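Local coordinates for protein sniffer CG10964-PA (Drosophila melanogaster, PDB 1SNY) that binds NADP in a Rossmann fold of the short-chain dehydrogenase/reductase family and probably reduces carbonyl compounds with it, at residues Gly32-Leu44 against Leu233-Thr245. Residues are numbered along the deposited sequence; the frame is centred on the assembly and turned at random.
With NAP (NADP nicotinamide-adenine-dinucleotide phosphate), chain B.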
ATOM      1  N   GLY A  32     -21.883  -8.910   5.852  1.00 42.89           N
ATOM      2  CA  GLY A  32     -21.045  -8.741   7.028  1.00 42.35           C
ATOM      3  C   GLY A  32     -21.118  -7.486   7.881  1.00 41.75           C
ATOM      4  O   GLY A  32     -22.194  -7.030   8.259  1.00 40.69           O
ATOM      5  N   LEU A  33     -19.946  -6.934   8.184  1.00 40.92           N
ATOM      6  CA  LEU A  33     -19.819  -5.754   9.033  1.00 41.11           C
ATOM      7  C   LEU A  33     -20.652  -4.545   8.600  1.00 41.38           C
ATOM      8  O   LEU A  33     -21.135  -3.782   9.444  1.00 40.58           O
ATOM      9  CB  LEU A  33     -18.338  -5.361   9.146  1.00 40.28           C
ATOM     10  CG  LEU A  33     -17.380  -6.481   9.587  1.00 40.88           C
ATOM     11  CD1 LEU A  33     -15.961  -5.939   9.697  1.00 38.15           C
ATOM     12  CD2 LEU A  33     -17.830  -7.056  10.924  1.00 38.83           C
ATOM     13  N   GLY A  34     -20.822  -4.367   7.294  1.00 41.17           N
ATOM     14  CA  GLY A  34     -21.603  -3.243   6.810  1.00 40.56           C
ATOM     15  C   GLY A  34     -23.010  -3.316   7.365  1.00 41.06           C
ATOM     16  O   GLY A  34     -23.531  -2.351   7.928  1.00 40.15           O
ATOM     17  N   LEU A  35     -23.622  -4.484   7.210  1.00 40.67           N
ATOM     18  CA  LEU A  35     -24.975  -4.717   7.696  1.00 40.09           C
ATOM     19  C   LEU A  35     -25.005  -4.673   9.221  1.00 39.80           C
ATOM     20  O   LEU A  35     -25.961  -4.177   9.821  1.00 38.66           O
ATOM     21  CB  LEU A  35     -25.463  -6.085   7.218  1.00 39.74           C
ATOM     22  CG  LEU A  35     -26.856  -6.533   7.660  1.00 39.88           C
ATOM     23  CD1 LEU A  35     -27.915  -5.624   7.044  1.00 39.51           C
ATOM     24  CD2 LEU A  35     -27.073  -7.976   7.233  1.00 38.98           C
ATOM     25  N   GLY A  36     -23.954  -5.203   9.840  1.00 38.86           N
ATOM     26  CA  GLY A  36     -23.880  -5.223  11.287  1.00 38.16           C
ATOM     27  C   GLY A  36     -23.838  -3.821  11.852  1.00 38.58           C
ATOM     28  O   GLY A  36     -24.456  -3.539  12.884  1.00 38.22           O
ATOM     29  N   LEU A  37     -23.108  -2.939  11.172  1.00 37.07           N
ATOM     30  CA  LEU A  37     -22.985  -1.554  11.604  1.00 36.83           C
ATOM     31  C   LEU A  37     -24.325  -0.851  11.486  1.00 35.91           C
ATOM     32  O   LEU A  37     -24.707  -0.086  12.366  1.00 36.30           O
ATOM     33  CB  LEU A  37     -21.939  -0.817  10.762  1.00 36.04           C
ATOM     34  CG  LEU A  37     -20.468  -1.187  10.959  1.00 35.70           C
ATOM     35  CD1 LEU A  37     -19.622  -0.424   9.950  1.00 36.46           C
ATOM     36  CD2 LEU A  37     -20.030  -0.850  12.378  1.00 35.83           C
ATOM     37  N   VAL A  38     -25.034  -1.101  10.387  1.00 35.72           N
ATOM     38  CA  VAL A  38     -26.344  -0.489  10.181  1.00 35.21           C
ATOM     39  C   VAL A  38     -27.233  -0.787  11.384  1.00 36.59           C
ATOM     40  O   VAL A  38     -27.768   0.125  12.013  1.00 37.09           O
ATOM     41  CB  VAL A  38     -27.037  -1.041   8.914  1.00 34.28           C
ATOM     42  CG1 VAL A  38     -28.417  -0.426   8.763  1.00 34.59           C
ATOM     43  CG2 VAL A  38     -26.197  -0.745   7.692  1.00 31.04           C
ATOM     44  N   LYS A  39     -27.373  -2.067  11.713  1.00 36.76           N
ATOM     45  CA  LYS A  39     -28.207  -2.474  12.835  1.00 36.63           C
ATOM     46  C   LYS A  39     -27.751  -1.853  14.149  1.00 37.84           C
ATOM     47  O   LYS A  39     -28.570  -1.389  14.936  1.00 37.84           O
ATOM     48  CB  LYS A  39     -28.220  -4.000  12.962  1.00 37.39           C
ATOM     49  CG  LYS A  39     -28.773  -4.719  11.743  1.00 36.75           C
ATOM     50  CD  LYS A  39     -28.730  -6.226  11.936  1.00 38.67           C
ATOM     51  CE  LYS A  39     -29.226  -6.957  10.699  1.00 39.58           C
ATOM     52  NZ  LYS A  39     -29.086  -8.435  10.844  1.00 39.95           N
ATOM     53  N   ALA A  40     -26.445  -1.842  14.387  1.00 37.32           N
ATOM     54  CA  ALA A  40     -25.916  -1.271  15.619  1.00 38.99           C
ATOM     55  C   ALA A  40     -26.189   0.229  15.687  1.00 39.85           C
ATOM     56  O   ALA A  40     -26.389   0.779  16.769  1.00 40.02           O
ATOM     57  CB  ALA A  40     -24.420  -1.531  15.719  1.00 38.90           C
ATOM     58  N   LEU A  41     -26.188   0.888  14.533  1.00 40.68           N
ATOM     59  CA  LEU A  41     -26.440   2.323  14.481  1.00 42.06           C
ATOM     60  C   LEU A  41     -27.877   2.598  14.895  1.00 44.22           C
ATOM     61  O   LEU A  41     -28.161   3.570  15.601  1.00 43.72           O
ATOM     62  CB  LEU A  41     -26.188   2.857  13.069  1.00 42.01           C
ATOM     63  CG  LEU A  41     -24.714   2.972  12.666  1.00 40.99           C
ATOM     64  CD1 LEU A  41     -24.604   3.210  11.174  1.00 39.48           C
ATOM     65  CD2 LEU A  41     -24.059   4.102  13.449  1.00 40.67           C
ATOM     66  N   LEU A  42     -28.778   1.725  14.452  1.00 44.69           N
ATOM     67  CA  LEU A  42     -30.194   1.846  14.772  1.00 46.43           C
ATOM     68  C   LEU A  42     -30.454   1.651  16.267  1.00 47.91           C
ATOM     69  O   LEU A  42     -31.202   2.415  16.876  1.00 48.91           O
ATOM     70  CB  LEU A  42     -30.997   0.815  13.973  1.00 45.04           C
ATOM     71  CG  LEU A  42     -30.918   0.947  12.451  1.00 45.09           C
ATOM     72  CD1 LEU A  42     -31.701  -0.175  11.791  1.00 45.26           C
ATOM     73  CD2 LEU A  42     -31.461   2.299  12.028  1.00 45.34           C
ATOM     74  N   ASN A  43     -29.833   0.632  16.857  1.00 48.88           N
ATOM     75  CA  ASN A  43     -30.023   0.344  18.275  1.00 50.05           C
ATOM     76  C   ASN A  43     -29.559   1.479  19.177  1.00 50.37           C
ATOM     77  O   ASN A  43     -29.740   1.424  20.392  1.00 50.00           O
ATOM     78  CB  ASN A  43     -29.283  -0.936  18.675  1.00 51.29           C
ATOM     79  CG  ASN A  43     -29.649  -2.121  17.808  1.00 53.55           C
ATOM     80  OD1 ASN A  43     -30.799  -2.273  17.393  1.00 54.94           O
ATOM     81  ND2 ASN A  43     -28.670  -2.980  17.540  1.00 54.18           N
ATOM     82  N   LEU A  44     -28.950   2.501  18.588  1.00 50.66           N
ATOM     83  CA  LEU A  44     -28.470   3.639  19.364  1.00 51.29           C
ATOM     84  C   LEU A  44     -29.648   4.459  19.880  1.00 51.86           C
ATOM     85  O   LEU A  44     -30.656   4.617  19.190  1.00 50.76           O
ATOM     86  CB  LEU A  44     -27.574   4.525  18.501  1.00 51.89           C
ATOM     87  CG  LEU A  44     -26.284   3.888  17.981  1.00 52.74           C
ATOM     88  CD1 LEU A  44     -25.592   4.840  17.019  1.00 52.32           C
ATOM     89  CD2 LEU A  44     -25.377   3.546  19.155  1.00 53.23           C
ATOM     90  N   LEU A 233     -14.885 -13.289  17.176  1.00 44.35           N
ATOM     91  CA  LEU A 233     -15.959 -12.320  17.350  1.00 43.50           C
ATOM     92  C   LEU A 233     -17.107 -12.529  16.366  1.00 43.55           C
ATOM     93  O   LEU A 233     -16.902 -12.989  15.242  1.00 43.47           O
ATOM     94  CB  LEU A 233     -15.412 -10.901  17.182  1.00 42.50           C
ATOM     95  CG  LEU A 233     -14.307 -10.427  18.132  1.00 42.40           C
ATOM     96  CD1 LEU A 233     -13.800  -9.064  17.676  1.00 42.48           C
ATOM     97  CD2 LEU A 233     -14.838 -10.350  19.557  1.00 43.27           C
ATOM     98  N   ASP A 234     -18.318 -12.197  16.803  1.00 42.97           N
ATOM     99  CA  ASP A 234     -19.488 -12.307  15.943  1.00 43.70           C
ATOM    100  C   ASP A 234     -19.755 -10.895  15.422  1.00 42.57           C
ATOM    101  O   ASP A 234     -19.101  -9.944  15.849  1.00 41.59           O
ATOM    102  CB  ASP A 234     -20.696 -12.836  16.726  1.00 46.80           C
ATOM    103  CG  ASP A 234     -21.092 -11.934  17.877  1.00 48.40           C
ATOM    104  OD1 ASP A 234     -21.344 -10.737  17.639  1.00 49.55           O
ATOM    105  OD2 ASP A 234     -21.156 -12.429  19.022  1.00 51.62           O
ATOM    106  N   VAL A 235     -20.706 -10.751  14.508  1.00 41.67           N
ATOM    107  CA  VAL A 235     -21.005  -9.440  13.941  1.00 41.11           C
ATOM    108  C   VAL A 235     -21.500  -8.386  14.942  1.00 41.24           C
ATOM    109  O   VAL A 235     -20.941  -7.290  15.019  1.00 40.16           O
ATOM    110  CB  VAL A 235     -22.030  -9.558  12.790  1.00 41.40           C
ATOM    111  CG1 VAL A 235     -22.288  -8.193  12.181  1.00 41.84           C
ATOM    112  CG2 VAL A 235     -21.509 -10.521  11.734  1.00 41.92           C
ATOM    113  N   PRO A 236     -22.556  -8.697  15.717  1.00 40.96           N
ATOM    114  CA  PRO A 236     -23.085  -7.735  16.695  1.00 41.38           C
ATOM    115  C   PRO A 236     -22.062  -7.290  17.740  1.00 41.90           C
ATOM    116  O   PRO A 236     -22.024  -6.120  18.127  1.00 41.39           O
ATOM    117  CB  PRO A 236     -24.252  -8.491  17.324  1.00 41.54           C
ATOM    118  CG  PRO A 236     -24.718  -9.370  16.211  1.00 42.62           C
ATOM    119  CD  PRO A 236     -23.410  -9.894  15.661  1.00 42.78           C
ATOM    120  N   THR A 237     -21.239  -8.228  18.198  1.00 40.76           N
ATOM    121  CA  THR A 237     -20.226  -7.925  19.201  1.00 40.52           C
ATOM    122  C   THR A 237     -19.214  -6.924  18.659  1.00 40.73           C
ATOM    123  O   THR A 237     -18.876  -5.939  19.323  1.00 40.67           O
ATOM    124  CB  THR A 237     -19.475  -9.199  19.638  1.00 40.34           C
ATOM    125  OG1 THR A 237     -20.409 -10.149  20.165  1.00 40.22           O
ATOM    126  CG2 THR A 237     -18.440  -8.869  20.705  1.00 40.05           C
ATOM    127  N   SER A 238     -18.727  -7.184  17.451  1.00 39.40           N
ATOM    128  CA  SER A 238     -17.749  -6.305  16.828  1.00 38.74           C
ATOM    129  C   SER A 238     -18.358  -4.955  16.484  1.00 38.45           C
ATOM    130  O   SER A 238     -17.904  -3.922  16.976  1.00 38.88           O
ATOM    131  CB  SER A 238     -17.185  -6.947  15.556  1.00 38.34           C
ATOM    132  OG  SER A 238     -16.290  -6.064  14.902  1.00 35.44           O
ATOM    133  N   THR A 239     -19.386  -4.966  15.643  1.00 38.43           N
ATOM    134  CA  THR A 239     -20.038  -3.729  15.226  1.00 40.12           C
ATOM    135  C   THR A 239     -20.580  -2.919  16.401  1.00 40.17           C
ATOM    136  O   THR A 239     -20.578  -1.688  16.361  1.00 39.93           O
ATOM    137  CB  THR A 239     -21.187  -4.008  14.228  1.00 40.06           C
ATOM    138  OG1 THR A 239     -22.152  -4.874  14.830  1.00 40.81           O
ATOM    139  CG2 THR A 239     -20.642  -4.663  12.963  1.00 41.30           C
ATOM    140  N   GLY A 240     -21.036  -3.605  17.445  1.00 39.68           N
ATOM    141  CA  GLY A 240     -21.550  -2.902  18.604  1.00 38.98           C
ATOM    142  C   GLY A 240     -20.445  -2.067  19.221  1.00 40.45           C
ATOM    143  O   GLY A 240     -20.616  -0.875  19.488  1.00 40.53           O
ATOM    144  N   GLN A 241     -19.293  -2.693  19.441  1.00 40.08           N
ATOM    145  CA  GLN A 241     -18.161  -1.990  20.022  1.00 40.95           C
ATOM    146  C   GLN A 241     -17.608  -0.956  19.039  1.00 38.97           C
ATOM    147  O   GLN A 241     -17.152   0.113  19.447  1.00 38.43           O
ATOM    148  CB  GLN A 241     -17.065  -2.983  20.410  1.00 42.59           C
ATOM    149  CG  GLN A 241     -17.540  -4.093  21.333  1.00 46.80           C
ATOM    150  CD  GLN A 241     -16.404  -4.977  21.816  1.00 49.65           C
ATOM    151  OE1 GLN A 241     -15.541  -4.539  22.582  1.00 50.59           O
ATOM    152  NE2 GLN A 241     -16.394  -6.228  21.364  1.00 50.75           N
ATOM    153  N   ILE A 242     -17.650  -1.274  17.747  1.00 37.78           N
ATOM    154  CA  ILE A 242     -17.154  -0.346  16.732  1.00 37.54           C
ATOM    155  C   ILE A 242     -17.924   0.972  16.774  1.00 37.27           C
ATOM    156  O   ILE A 242     -17.328   2.048  16.903  1.00 36.54           O
ATOM    157  CB  ILE A 242     -17.265  -0.945  15.312  1.00 37.97           C
ATOM    158  CG1 ILE A 242     -16.306  -2.134  15.176  1.00 38.04           C
ATOM    159  CG2 ILE A 242     -16.949   0.128  14.269  1.00 37.16           C
ATOM    160  CD1 ILE A 242     -16.249  -2.738  13.784  1.00 37.40           C
ATOM    161  N   VAL A 243     -19.248   0.882  16.663  1.00 37.75           N
ATOM    162  CA  VAL A 243     -20.105   2.063  16.706  1.00 37.67           C
ATOM    163  C   VAL A 243     -19.818   2.839  17.985  1.00 37.95           C
ATOM    164  O   VAL A 243     -19.811   4.069  17.997  1.00 37.61           O
ATOM    165  CB  VAL A 243     -21.598   1.675  16.696  1.00 38.22           C
ATOM    166  CG1 VAL A 243     -22.466   2.921  16.891  1.00 39.50           C
ATOM    167  CG2 VAL A 243     -21.946   0.978  15.395  1.00 38.75           C
ATOM    168  N   GLN A 244     -19.575   2.107  19.064  1.00 38.53           N
ATOM    169  CA  GLN A 244     -19.283   2.724  20.348  1.00 40.09           C
ATOM    170  C   GLN A 244     -17.908   3.388  20.306  1.00 38.64           C
ATOM    171  O   GLN A 244     -17.743   4.524  20.745  1.00 40.42           O
ATOM    172  CB  GLN A 244     -19.326   1.663  21.455  1.00 42.39           C
ATOM    173  CG  GLN A 244     -19.790   2.189  22.800  1.00 45.93           C
ATOM    174  CD  GLN A 244     -21.140   2.892  22.716  1.00 48.00           C
ATOM    175  OE1 GLN A 244     -22.136   2.314  22.266  1.00 47.66           O
ATOM    176  NE2 GLN A 244     -21.178   4.148  23.148  1.00 49.82           N
ATOM    177  N   THR A 245     -16.926   2.678  19.762  1.00 38.01           N
ATOM    178  CA  THR A 245     -15.565   3.195  19.665  1.00 36.48           C
ATOM    179  C   THR A 245     -15.456   4.447  18.805  1.00 35.18           C
ATOM    180  O   THR A 245     -14.835   5.431  19.206  1.00 34.15           O
ATOM    181  CB  THR A 245     -14.606   2.127  19.102  1.00 36.54           C
ATOM    182  OG1 THR A 245     -14.421   1.097  20.079  1.00 36.90           O
ATOM    183  CG2 THR A 245     -13.259   2.743  18.751  1.00 37.11           C
TER
HETATM  184  PA  NAP B 400     -17.706  -9.313   3.333  1.00 34.06           P
HETATM  185  O1A NAP B 400     -17.119  -9.964   2.229  1.00 36.40           O
HETATM  186  O2A NAP B 400     -18.755  -9.906   4.249  1.00 36.32           O
HETATM  187  O5B NAP B 400     -18.332  -7.919   2.862  1.00 35.73           O
HETATM  188  C5B NAP B 400     -17.602  -7.089   1.920  1.00 35.49           C
HETATM  189  C4B NAP B 400     -18.675  -6.008   1.578  1.00 34.84           C
HETATM  190  O4B NAP B 400     -18.025  -5.063   0.607  1.00 33.30           O
HETATM  191  C3B NAP B 400     -19.921  -6.530   0.795  1.00 35.05           C
HETATM  192  O3B NAP B 400     -21.043  -5.749   1.235  1.00 35.69           O
HETATM  193  C2B NAP B 400     -19.532  -6.300  -0.650  1.00 34.43           C
HETATM  194  O2B NAP B 400     -20.591  -6.255  -1.596  1.00 35.80           O
HETATM  195  C1B NAP B 400     -18.778  -4.953  -0.577  1.00 32.59           C
HETATM  196  N9A NAP B 400     -17.983  -4.789  -1.783  1.00 30.85           N
HETATM  197  C8A NAP B 400     -16.909  -5.491  -2.292  1.00 31.11           C
HETATM  198  N7A NAP B 400     -16.460  -5.027  -3.453  1.00 27.18           N
HETATM  199  C5A NAP B 400     -17.300  -3.954  -3.711  1.00 28.11           C
HETATM  200  C6A NAP B 400     -17.326  -3.066  -4.801  1.00 27.78           C
HETATM  201  N6A NAP B 400     -16.504  -3.067  -5.881  1.00 29.95           N
HETATM  202  N1A NAP B 400     -18.311  -2.060  -4.780  1.00 29.72           N
HETATM  203  C2A NAP B 400     -19.222  -1.956  -3.716  1.00 28.49           C
HETATM  204  N3A NAP B 400     -19.220  -2.822  -2.632  1.00 27.91           N
HETATM  205  C4A NAP B 400     -18.241  -3.803  -2.676  1.00 28.80           C
HETATM  206  O3  NAP B 400     -16.560  -8.836   4.310  1.00 33.79           O
HETATM  207  PN  NAP B 400     -16.563  -8.109   5.708  1.00 35.82           P
HETATM  208  O1N NAP B 400     -15.968  -8.976   6.738  1.00 34.15           O
HETATM  209  O2N NAP B 400     -17.960  -7.653   5.942  1.00 33.07           O
HETATM  210  O5D NAP B 400     -15.557  -6.911   5.456  1.00 34.68           O
HETATM  211  C5D NAP B 400     -15.923  -5.546   5.855  1.00 34.55           C
HETATM  212  C4D NAP B 400     -14.653  -4.717   5.915  1.00 33.92           C
HETATM  213  O4D NAP B 400     -13.882  -5.087   7.087  1.00 33.91           O
HETATM  214  C3D NAP B 400     -13.669  -4.888   4.712  1.00 33.76           C
HETATM  215  O3D NAP B 400     -13.107  -3.611   4.324  1.00 33.50           O
HETATM  216  C2D NAP B 400     -12.642  -5.867   5.260  1.00 33.37           C
HETATM  217  O2D NAP B 400     -11.409  -5.832   4.576  1.00 31.55           O
HETATM  218  C1D NAP B 400     -12.520  -5.437   6.673  1.00 33.88           C
HETATM  219  N1N NAP B 400     -12.108  -6.457   7.663  1.00 33.27           N
HETATM  220  C2N NAP B 400     -12.832  -7.654   7.968  1.00 34.79           C
HETATM  221  C3N NAP B 400     -12.289  -8.509   8.940  1.00 35.43           C
HETATM  222  C7N NAP B 400     -13.024  -9.805   9.307  1.00 36.64           C
HETATM  223  O7N NAP B 400     -12.501 -10.501  10.158  1.00 36.09           O
HETATM  224  N7N NAP B 400     -14.150 -10.132   8.731  1.00 34.88           N
HETATM  225  C4N NAP B 400     -11.028  -8.193   9.622  1.00 36.38           C
HETATM  226  C5N NAP B 400     -10.359  -6.993   9.277  1.00 34.79           C
HETATM  227  C6N NAP B 400     -10.885  -6.112   8.298  1.00 35.24           C
HETATM  228  P2B NAP B 400     -21.129  -7.577  -2.407  1.00 38.77           P
HETATM  229  O1X NAP B 400     -22.048  -8.316  -1.429  1.00 35.96           O
HETATM  230  O2X NAP B 400     -21.852  -6.937  -3.545  1.00 35.62           O
HETATM  231  O3X NAP B 400     -19.912  -8.412  -2.776  1.00 35.63           O
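T239 packs as a knob against helix 32-42, its side chain seated among L33, G36, L37 and A40 where the two helices cross at -60° with their axes 8.5 Å apart. Its methyl CG2 lies against the backbone, 3.5 Å from L37 N, while OG1, lodged between its own backbone N and carbonyl carbon (chi1 59°), turns back to donate to V235 O at 2.7 Å. With T239 cut back to an alanine, a gap is likely to open beside the G36-L37 backbone where CG2 packs, and V235 O would lose its hydroxyl donor. G36 has no side chain to hold the helices apart, and V235 CG1 presses onto its CA at 3.5 Å, a tight carbon contact. Further along, V243 splits its branches: CG2 meets A40 CB at 3.5 Å, and CG1 reaches tip to tip toward L44, nearly equidistant from both its methyls. The side chains of L37 and I242 cross at about a right angle, with L37 CD2 3.7 Å from I242 CG2. L33, a wall of the hole, also faces the cofactor: its N donates to pyrophosphate oxygen O2N of NADP and its CD1 reaches the nicotinamide ribose. No hydrogen bond joins the two segments, so apolar contact and close fit hold the cofactor-binding helix of this Rossmann fold against helix 235-248.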